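Local structure of predicted ancestral HMA domain of Pik-1 from Oryza spp. (Synthetic construct, 7BNT) at residues Val36-Gly40 with Asp41-Lys45. The protein is a predicted ancestral form of the integrated HMA domain of the rice immune receptor Pik-1, a domain that probably recognises a pathogen effector by binding it directly. Numbering follows the deposited sequence.
Sequences VALVG and DLRDK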
ATOM      1  N   VAL B  36       5.382  -0.898  -0.203  1.00 14.60           N
ATOM      2  CA  VAL B  36       4.419  -0.004   0.484  1.00 14.87           C
ATOM      3  C   VAL B  36       3.826   0.902  -0.584  1.00 13.92           C
ATOM      4  O   VAL B  36       4.539   1.311  -1.502  1.00 16.50           O
ATOM      5  CB  VAL B  36       5.061   0.856   1.590  1.00 17.43           C
ATOM      6  CG1 VAL B  36       5.567  -0.022   2.702  1.00 19.96           C
ATOM      7  CG2 VAL B  36       6.162   1.743   1.065  1.00 20.87           C
ATOM      8  N   ALA B  37       2.562   1.273  -0.406  1.00 13.67           N
ATOM      9  CA  ALA B  37       1.904   2.238  -1.309  1.00 13.75           C
ATOM     10  C   ALA B  37       0.870   3.044  -0.546  1.00 13.83           C
ATOM     11  O   ALA B  37       0.190   2.520   0.339  1.00 15.05           O
ATOM     12  CB  ALA B  37       1.255   1.525  -2.477  1.00 14.75           C
ATOM     13  N   LEU B  38       0.743   4.301  -0.942  1.00 13.68           N
ATOM     14  CA  LEU B  38      -0.374   5.141  -0.478  1.00 14.89           C
ATOM     15  C   LEU B  38      -1.634   4.762  -1.257  1.00 16.45           C
ATOM     16  O   LEU B  38      -1.627   4.802  -2.489  1.00 22.01           O
ATOM     17  CB  LEU B  38      -0.064   6.610  -0.681  1.00 18.58           C
ATOM     18  CG  LEU B  38       0.949   7.173   0.277  1.00 20.43           C
ATOM     19  CD1 LEU B  38       1.263   8.608  -0.130  1.00 23.88           C
ATOM     20  CD2 LEU B  38       0.411   7.121   1.697  1.00 22.49           C
ATOM     21  N   VAL B  39      -2.669   4.404  -0.545  1.00 16.59           N
ATOM     22  CA  VAL B  39      -3.947   3.943  -1.114  1.00 17.98           C
ATOM     23  C   VAL B  39      -5.063   4.681  -0.369  1.00 17.10           C
ATOM     24  O   VAL B  39      -4.813   5.569   0.452  1.00 17.05           O
ATOM     25  CB  VAL B  39      -4.088   2.401  -1.031  1.00 17.79           C
ATOM     26  CG1 VAL B  39      -3.011   1.718  -1.833  1.00 21.58           C
ATOM     27  CG2 VAL B  39      -4.147   1.868   0.392  1.00 18.93           C
ATOM     28  N   GLY B  40      -6.271   4.342  -0.730  1.00 18.06           N
ATOM     29  CA  GLY B  40      -7.473   4.983  -0.209  1.00 16.88           C
ATOM     30  C   GLY B  40      -7.917   6.105  -1.118  1.00 16.99           C
ATOM     31  O   GLY B  40      -7.098   6.704  -1.843  1.00 17.76           O
ATOM     32  N   ASP B  41      -9.208   6.401  -1.102  1.00 16.03           N
ATOM     33  CA  ASP B  41      -9.741   7.529  -1.914  1.00 18.19           C
ATOM     34  C   ASP B  41      -9.038   8.852  -1.564  1.00 18.14           C
ATOM     35  O   ASP B  41      -8.927   9.680  -2.437  1.00 21.73           O
ATOM     36  CB  ASP B  41     -11.256   7.609  -1.787  1.00 17.29           C
ATOM     37  CG  ASP B  41     -12.038   6.582  -2.581  1.00 16.81           C
ATOM     38  OD1 ASP B  41     -11.435   5.867  -3.405  1.00 18.94           O
ATOM     39  OD2 ASP B  41     -13.271   6.539  -2.423  1.00 17.13           O
ATOM     40  N   LEU B  42      -8.611   9.032  -0.324  1.00 18.21           N
ATOM     41  CA  LEU B  42      -7.908  10.252   0.116  1.00 19.39           C
ATOM     42  C   LEU B  42      -6.401  10.024   0.304  1.00 17.90           C
ATOM     43  O   LEU B  42      -5.756  10.897   0.871  1.00 18.80           O
ATOM     44  CB  LEU B  42      -8.543  10.734   1.423  1.00 24.12           C
ATOM     45  CG  LEU B  42     -10.021  11.087   1.313  1.00 28.78           C
ATOM     46  CD1 LEU B  42     -10.600  11.416   2.682  1.00 33.47           C
ATOM     47  CD2 LEU B  42     -10.223  12.244   0.347  1.00 34.46           C
ATOM     48  N   ARG B  43      -5.832   8.924  -0.153  1.00 18.15           N
ATOM     49  CA  ARG B  43      -4.377   8.676  -0.045  1.00 18.16           C
ATOM     50  C   ARG B  43      -3.946   8.890   1.409  1.00 17.07           C
ATOM     51  O   ARG B  43      -2.878   9.497   1.676  1.00 18.52           O
ATOM     52  CB  ARG B  43      -3.646   9.543  -1.069  1.00 20.26           C
ATOM     53  CG  ARG B  43      -4.060   9.182  -2.487  1.00 24.66           C
ATOM     54  CD  ARG B  43      -3.334   9.957  -3.552  1.00 28.62           C
ATOM     55  NE  ARG B  43      -2.176   9.154  -3.882  1.00 38.18           N
ATOM     56  CZ  ARG B  43      -0.919   9.490  -3.638  1.00 29.45           C
ATOM     57  NH1 ARG B  43      -0.623  10.667  -3.097  1.00 36.78           N
ATOM     58  NH2 ARG B  43       0.045   8.662  -3.996  1.00 42.27           N
ATOM     59  N   ASP B  44      -4.710   8.311   2.321  1.00 16.43           N
ATOM     60  CA  ASP B  44      -4.518   8.415   3.788  1.00 17.88           C
ATOM     61  C   ASP B  44      -4.231   7.038   4.391  1.00 16.61           C
ATOM     62  O   ASP B  44      -4.287   6.886   5.631  1.00 18.49           O
ATOM     63  CB  ASP B  44      -5.758   9.041   4.428  1.00 21.59           C
ATOM     64  CG  ASP B  44      -7.076   8.331   4.190  1.00 23.16           C
ATOM     65  OD1 ASP B  44      -7.112   7.422   3.348  1.00 21.78           O
ATOM     66  OD2 ASP B  44      -8.078   8.721   4.874  1.00 27.71           O
ATOM     67  N   LYS B  45      -3.965   6.052   3.558  1.00 16.26           N
ATOM     68  CA  LYS B  45      -3.708   4.689   4.037  1.00 15.39           C
ATOM     69  C   LYS B  45      -2.451   4.175   3.379  1.00 14.36           C
ATOM     70  O   LYS B  45      -2.188   4.503   2.229  1.00 16.78           O
ATOM     71  CB  LYS B  45      -4.901   3.792   3.741  1.00 18.16           C
ATOM     72  CG  LYS B  45      -6.181   4.240   4.425  1.00 19.87           C
ATOM     73  CD  LYS B  45      -7.396   3.702   3.786  1.00 22.02           C
ATOM     74  CE  LYS B  45      -8.642   4.260   4.412  1.00 22.94           C
ATOM     75  NZ  LYS B  45      -9.199   5.361   3.624  1.00 25.77           N
TER
HETATM   76  O   HOH W   1      -2.506   6.300  -4.653  1.00 38.42           O
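Val-39 and Lys-45 form an antiparallel hydrogen-bonded pair. Val-39 N donates to Lys-45 O at 2.8 Å, nearly straight at 172°, whereas the return bond from Lys-45 N to Val-39 O is longer, at 3.3 Å, and bent to 144°. Asp-44 and Lys-45 together face Val-39, which defines a classic beta bulge. Before it, Gly-40 to Arg-43 make a type I turn, closed by Arg-43 N to Gly-40 O at 3.1 Å. One water accepts from Arg-43 NE and donates to Leu-38 O.

In side-chain packing, Leu-38 and Arg-43 cross at about a right angle: Leu-38 CB lies over one guanidinium face, near its rim, 3.9 Å from Arg-43 NH2. The bend at chi3 (91°) turns the arginine back over the strand. With alanine in place of Leu-38, CB would remain on that face, but losing CD1 and CD2 would probably open a gap between the arginine tip and Met-24 of helix 17-28.

Among charges, Arg-43 NH2 forms a salt bridge with Asp-34 of the second subunit. Lys-45 NZ meets Asp-44 OD1 on its syn side at 2.9 Å, the lysine chain turning at chi4 to bring NZ to the carboxylate; NZ also bridges to an acidic side chain of the partner protein.

This is a bulged beta hairpin, joining strands 33-39 and 45-50 of the ferredoxin-like HMA fold beside the partner protein.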